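Local structure of LD10117p (Drosophila melanogaster, 5HJQ) at residues Y167-V181 / L197-E210. The protein acts as a GTPase-activating protein for Rab35 in synaptic vesicle protein turnover, through a TBC domain that also binds phosphoinositides. Sequence-based numbering, arbitrary orientation.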
loop_
_atom_site.group_PDB
_atom_site.type_symbol
_atom_site.label_atom_id
_atom_site.label_comp_id
_atom_site.label_asym_id
_atom_site.label_seq_id
_atom_site.Cartn_x
_atom_site.Cartn_y
_atom_site.Cartn_z
ATOM N N TYR A 167 -11.812 -2.524 4.683
ATOM C CA TYR A 167 -12.416 -2.016 3.452
ATOM C C TYR A 167 -13.801 -2.629 3.224
ATOM O O TYR A 167 -14.682 -2.495 4.069
ATOM C CB TYR A 167 -11.497 -2.276 2.256
ATOM C CG TYR A 167 -10.108 -1.704 2.442
ATOM C CD1 TYR A 167 -9.897 -0.330 2.443
ATOM C CD2 TYR A 167 -9.009 -2.536 2.622
ATOM C CE1 TYR A 167 -8.631 0.202 2.619
ATOM C CE2 TYR A 167 -7.737 -2.013 2.799
ATOM C CZ TYR A 167 -7.557 -0.643 2.795
ATOM O OH TYR A 167 -6.300 -0.115 2.965
ATOM N N HIS A 168 -13.987 -3.315 2.100
ATOM C CA HIS A 168 -15.306 -3.835 1.748
ATOM C C HIS A 168 -15.495 -5.305 2.119
ATOM O O HIS A 168 -16.487 -5.921 1.733
ATOM C CB HIS A 168 -15.563 -3.648 0.250
ATOM C CG HIS A 168 -15.570 -2.217 -0.187
ATOM N ND1 HIS A 168 -14.951 -1.787 -1.341
ATOM C CD2 HIS A 168 -16.120 -1.115 0.376
ATOM C CE1 HIS A 168 -15.120 -0.483 -1.470
ATOM N NE2 HIS A 168 -15.827 -0.051 -0.442
ATOM N N LEU A 169 -14.550 -5.863 2.872
ATOM C CA LEU A 169 -14.630 -7.263 3.275
ATOM C C LEU A 169 -15.830 -7.538 4.173
ATOM O O LEU A 169 -16.115 -6.779 5.098
ATOM C CB LEU A 169 -13.352 -7.696 3.998
ATOM C CG LEU A 169 -12.072 -7.866 3.181
ATOM C CD1 LEU A 169 -10.957 -8.410 4.068
ATOM C CD2 LEU A 169 -12.317 -8.776 1.990
ATOM N N THR A 170 -16.525 -8.636 3.894
ATOM C CA THR A 170 -17.605 -9.101 4.752
ATOM C C THR A 170 -17.038 -9.575 6.086
ATOM O O THR A 170 -15.824 -9.556 6.294
ATOM C CB THR A 170 -18.392 -10.246 4.099
ATOM O OG1 THR A 170 -17.523 -11.369 3.908
ATOM C CG2 THR A 170 -18.951 -9.811 2.751
ATOM N N SER A 171 -17.915 -10.005 6.988
ATOM C CA SER A 171 -17.476 -10.520 8.281
ATOM C C SER A 171 -16.623 -11.772 8.095
ATOM O O SER A 171 -15.664 -12.001 8.832
ATOM C CB SER A 171 -18.677 -10.819 9.179
ATOM O OG SER A 171 -19.494 -11.826 8.610
ATOM N N THR A 172 -16.977 -12.575 7.097
ATOM C CA THR A 172 -16.207 -13.767 6.764
ATOM C C THR A 172 -14.876 -13.376 6.135
ATOM O O THR A 172 -13.852 -14.019 6.365
ATOM C CB THR A 172 -16.981 -14.684 5.803
ATOM O OG1 THR A 172 -18.260 -14.992 6.369
ATOM C CG2 THR A 172 -16.216 -15.981 5.558
ATOM N N GLY A 173 -14.900 -12.311 5.340
ATOM C CA GLY A 173 -13.697 -11.807 4.707
ATOM C C GLY A 173 -12.663 -11.381 5.729
ATOM O O GLY A 173 -11.479 -11.690 5.588
ATOM N N ARG A 174 -13.114 -10.684 6.768
ATOM C CA ARG A 174 -12.219 -10.236 7.830
ATOM C C ARG A 174 -11.626 -11.412 8.601
ATOM O O ARG A 174 -10.441 -11.409 8.946
ATOM C CB ARG A 174 -12.952 -9.303 8.797
ATOM C CG ARG A 174 -13.530 -8.057 8.149
ATOM C CD ARG A 174 -14.265 -7.194 9.165
ATOM N NE ARG A 174 -15.523 -6.684 8.627
ATOM C CZ ARG A 174 -16.724 -7.126 8.984
ATOM N NH1 ARG A 174 -16.835 -8.082 9.896
ATOM N NH2 ARG A 174 -17.815 -6.608 8.435
ATOM N N ALA A 175 -12.462 -12.410 8.878
ATOM C CA ALA A 175 -12.039 -13.587 9.628
ATOM C C ALA A 175 -10.964 -14.358 8.871
ATOM O O ALA A 175 -10.068 -14.950 9.472
ATOM C CB ALA A 175 -13.227 -14.484 9.920
ATOM N N VAL A 176 -11.065 -14.345 7.548
ATOM C CA VAL A 176 -10.078 -14.990 6.694
ATOM C C VAL A 176 -8.753 -14.230 6.761
ATOM O O VAL A 176 -7.680 -14.831 6.875
ATOM C CB VAL A 176 -10.567 -15.069 5.235
ATOM C CG1 VAL A 176 -9.412 -15.356 4.298
ATOM C CG2 VAL A 176 -11.660 -16.118 5.096
ATOM N N ALA A 177 -8.841 -12.906 6.687
ATOM C CA ALA A 177 -7.674 -12.041 6.833
ATOM C C ALA A 177 -6.966 -12.322 8.152
ATOM O O ALA A 177 -5.745 -12.477 8.192
ATOM C CB ALA A 177 -8.081 -10.580 6.749
ATOM N N ASP A 178 -7.749 -12.402 9.224
ATOM C CA ASP A 178 -7.220 -12.706 10.549
ATOM C C ASP A 178 -6.482 -14.036 10.565
ATOM O O ASP A 178 -5.469 -14.182 11.250
ATOM C CB ASP A 178 -8.344 -12.725 11.588
ATOM C CG ASP A 178 -9.043 -11.388 11.718
ATOM O OD1 ASP A 178 -8.396 -10.351 11.455
ATOM O OD2 ASP A 178 -10.238 -11.372 12.088
ATOM N N ARG A 179 -6.986 -15.005 9.807
ATOM C CA ARG A 179 -6.346 -16.311 9.736
ATOM C C ARG A 179 -5.026 -16.238 8.976
ATOM O O ARG A 179 -4.045 -16.871 9.366
ATOM C CB ARG A 179 -7.274 -17.341 9.082
ATOM C CG ARG A 179 -6.638 -18.713 8.926
ATOM C CD ARG A 179 -7.682 -19.817 8.861
ATOM N NE ARG A 179 -8.486 -19.761 7.643
ATOM C CZ ARG A 179 -9.492 -20.587 7.380
ATOM N NH1 ARG A 179 -9.820 -21.529 8.252
ATOM N NH2 ARG A 179 -10.173 -20.470 6.248
ATOM N N ILE A 180 -5.004 -15.467 7.894
ATOM C CA ILE A 180 -3.800 -15.342 7.079
ATOM C C ILE A 180 -2.648 -14.703 7.857
ATOM O O ILE A 180 -1.525 -15.209 7.837
ATOM C CB ILE A 180 -4.059 -14.516 5.805
ATOM C CG1 ILE A 180 -5.055 -15.232 4.893
ATOM C CG2 ILE A 180 -2.758 -14.279 5.055
ATOM C CD1 ILE A 180 -5.213 -14.569 3.538
ATOM N N VAL A 181 -2.926 -13.597 8.543
ATOM C CA VAL A 181 -1.883 -12.891 9.283
ATOM C C VAL A 181 -1.393 -13.725 10.468
ATOM O O VAL A 181 -0.235 -13.621 10.870
ATOM C CB VAL A 181 -2.362 -11.505 9.780
ATOM C CG1 VAL A 181 -2.728 -10.618 8.603
ATOM C CG2 VAL A 181 -3.541 -11.642 10.729
ATOM N N LEU A 197 0.892 -4.897 6.727
ATOM C CA LEU A 197 0.642 -6.255 6.264
ATOM C C LEU A 197 -0.849 -6.602 6.210
ATOM O O LEU A 197 -1.316 -7.179 5.229
ATOM C CB LEU A 197 1.388 -7.247 7.157
ATOM C CG LEU A 197 1.645 -8.643 6.586
ATOM C CD1 LEU A 197 3.007 -9.155 7.056
ATOM C CD2 LEU A 197 0.532 -9.609 6.975
ATOM N N TYR A 198 -1.590 -6.242 7.252
ATOM C CA TYR A 198 -3.019 -6.544 7.313
ATOM C C TYR A 198 -3.847 -5.796 6.250
ATOM O O TYR A 198 -4.649 -6.429 5.562
ATOM C CB TYR A 198 -3.568 -6.252 8.715
ATOM C CG TYR A 198 -4.927 -6.861 8.992
ATOM C CD1 TYR A 198 -6.086 -6.293 8.477
ATOM C CD2 TYR A 198 -5.053 -7.997 9.778
ATOM C CE1 TYR A 198 -7.328 -6.844 8.731
ATOM C CE2 TYR A 198 -6.290 -8.555 10.035
ATOM C CZ TYR A 198 -7.422 -7.971 9.511
ATOM O OH TYR A 198 -8.652 -8.521 9.768
ATOM N N PRO A 199 -3.675 -4.460 6.116
ATOM C CA PRO A 199 -4.456 -3.766 5.080
ATOM C C PRO A 199 -4.255 -4.328 3.672
ATOM O O PRO A 199 -5.204 -4.368 2.889
ATOM C CB PRO A 199 -3.935 -2.327 5.161
ATOM C CG PRO A 199 -3.520 -2.174 6.571
ATOM C CD PRO A 199 -2.923 -3.497 6.947
ATOM N N ILE A 200 -3.038 -4.768 3.367
ATOM C CA ILE A 200 -2.738 -5.348 2.063
ATOM C C ILE A 200 -3.437 -6.700 1.899
ATOM O O ILE A 200 -4.010 -6.993 0.846
ATOM C CB ILE A 200 -1.220 -5.515 1.861
ATOM C CG1 ILE A 200 -0.537 -4.148 1.750
ATOM C CG2 ILE A 200 -0.929 -6.337 0.615
ATOM C CD1 ILE A 200 0.954 -4.237 1.489
ATOM N N THR A 201 -3.388 -7.510 2.952
ATOM C CA THR A 201 -4.055 -8.807 2.976
ATOM C C THR A 201 -5.532 -8.657 2.640
ATOM O O THR A 201 -6.086 -9.442 1.871
ATOM C CB THR A 201 -3.915 -9.485 4.351
ATOM O OG1 THR A 201 -2.529 -9.687 4.645
ATOM C CG2 THR A 201 -4.637 -10.828 4.370
ATOM N N SER A 202 -6.159 -7.635 3.212
ATOM C CA SER A 202 -7.558 -7.337 2.937
ATOM C C SER A 202 -7.787 -6.985 1.470
ATOM O O SER A 202 -8.790 -7.380 0.883
ATOM C CB SER A 202 -8.045 -6.191 3.827
ATOM O OG SER A 202 -8.142 -6.599 5.181
ATOM N N ILE A 203 -6.859 -6.234 0.887
ATOM C CA ILE A 203 -6.971 -5.813 -0.507
ATOM C C ILE A 203 -6.878 -7.005 -1.456
ATOM O O ILE A 203 -7.676 -7.137 -2.385
ATOM C CB ILE A 203 -5.880 -4.786 -0.870
ATOM C CG1 ILE A 203 -6.059 -3.503 -0.056
ATOM C CG2 ILE A 203 -5.917 -4.467 -2.352
ATOM C CD1 ILE A 203 -5.059 -2.418 -0.398
ATOM N N LEU A 204 -5.896 -7.864 -1.212
ATOM C CA LEU A 204 -5.720 -9.082 -1.989
ATOM C C LEU A 204 -6.993 -9.921 -1.984
ATOM O O LEU A 204 -7.410 -10.441 -3.016
ATOM C CB LEU A 204 -4.555 -9.897 -1.431
ATOM C CG LEU A 204 -3.171 -9.261 -1.542
ATOM C CD1 LEU A 204 -2.183 -10.031 -0.695
ATOM C CD2 LEU A 204 -2.731 -9.241 -2.993
ATOM N N LEU A 205 -7.611 -10.023 -0.812
ATOM C CA LEU A 205 -8.790 -10.859 -0.612
ATOM C C LEU A 205 -10.020 -10.373 -1.377
ATOM O O LEU A 205 -11.032 -11.068 -1.433
ATOM C CB LEU A 205 -9.111 -10.944 0.882
ATOM C CG LEU A 205 -8.226 -11.902 1.684
ATOM C CD1 LEU A 205 -8.559 -11.842 3.168
ATOM C CD2 LEU A 205 -8.383 -13.327 1.149
ATOM N N HIS A 206 -9.938 -9.183 -1.961
ATOM C CA HIS A 206 -11.054 -8.644 -2.730
ATOM C C HIS A 206 -11.114 -9.219 -4.145
ATOM O O HIS A 206 -12.086 -8.994 -4.863
ATOM C CB HIS A 206 -10.969 -7.115 -2.806
ATOM C CG HIS A 206 -11.429 -6.416 -1.564
ATOM N ND1 HIS A 206 -10.698 -6.413 -0.395
ATOM C CD2 HIS A 206 -12.548 -5.698 -1.310
ATOM C CE1 HIS A 206 -11.347 -5.724 0.526
ATOM N NE2 HIS A 206 -12.474 -5.279 -0.004
ATOM N N PHE A 207 -10.083 -9.956 -4.547
ATOM C CA PHE A 207 -9.975 -10.395 -5.934
ATOM C C PHE A 207 -9.518 -11.842 -6.097
ATOM O O PHE A 207 -9.573 -12.389 -7.196
ATOM C CB PHE A 207 -9.017 -9.476 -6.692
ATOM C CG PHE A 207 -9.402 -8.030 -6.637
ATOM C CD1 PHE A 207 -10.409 -7.537 -7.448
ATOM C CD2 PHE A 207 -8.757 -7.161 -5.773
ATOM C CE1 PHE A 207 -10.769 -6.203 -7.395
ATOM C CE2 PHE A 207 -9.112 -5.827 -5.713
ATOM C CZ PHE A 207 -10.115 -5.345 -6.528
ATOM N N MET A 208 -9.056 -12.460 -5.016
ATOM C CA MET A 208 -8.595 -13.844 -5.090
ATOM C C MET A 208 -9.008 -14.650 -3.859
ATOM O O MET A 208 -9.678 -14.138 -2.960
ATOM C CB MET A 208 -7.075 -13.889 -5.260
ATOM C CG MET A 208 -6.301 -13.427 -4.029
ATOM S SD MET A 208 -4.541 -13.233 -4.362
ATOM C CE MET A 208 -4.567 -11.819 -5.462
ATOM N N SER A 209 -8.612 -15.918 -3.828
ATOM C CA SER A 209 -8.955 -16.792 -2.713
ATOM C C SER A 209 -8.019 -16.572 -1.533
ATOM O O SER A 209 -7.000 -15.891 -1.654
ATOM C CB SER A 209 -8.911 -18.258 -3.146
ATOM O OG SER A 209 -7.596 -18.638 -3.509
ATOM N N GLU A 210 -8.375 -17.160 -0.396
ATOM C CA GLU A 210 -7.587 -17.057 0.824
ATOM C C GLU A 210 -6.164 -17.567 0.640
ATOM O O GLU A 210 -5.205 -16.918 1.061
ATOM C CB GLU A 210 -8.269 -17.830 1.953
ATOM C CG GLU A 210 -7.375 -18.120 3.145
ATOM C CD GLU A 210 -8.158 -18.581 4.359
ATOM O OE1 GLU A 210 -9.402 -18.668 4.264
ATOM O OE2 GLU A 210 -7.532 -18.855 5.406
#
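Ala177 of helix 171-181 faces Ser202 of helix 197-204, their CA atoms 6.1 Å apart, where the two helices pack at 129° between their N-to-C directions. The CB of Ala177 lies against both the Tyr198 phenol and CD1 of Leu205, whose branches also touch Val176 and Ile180. CG of Tyr198 is anti to the backbone N (chi1 -165°), which carries the ring along the helix-helix seam; Val181 packs on its CD2, and its hydroxyl donates to Asp178 OD1 at 2.5 Å. That oxygen lies in the plane of the phenol ring but is approached from above its own carboxylate plane.

At the other flank Arg179 grips Glu210 side-on: NE meets OE2 at 2.6 Å, and NH2 reaches OE1 in a nearly straight bond of 2.8 Å. Arg179 bends at chi3 (68°) while Glu210 stays extended, its carboxylate resting on Val176 CG1. Tyr135 OH adds a further bond to OE2, tying helix 134-143 to this salt bridge.

Ahead of the first helix, the loop wraps round the His206 end. Leu169 CD2 sits over the imidazole face, 3.9 Å from its centroid, while His168 N donates in the ring plane to NE2 at 3.3 Å. ND1 points at Ser202 O, at a separation too short to be modelled with confidence. Tyr167 puts CE2 3.6 Å from Ile203 CG1, and its hydroxyl bonds to Leu279 O.

Apolar helix packing bordered by polar pairs here joins two helices of the all-helical TBC (Rab-GAP) domain, away from the inositol phosphate pocket.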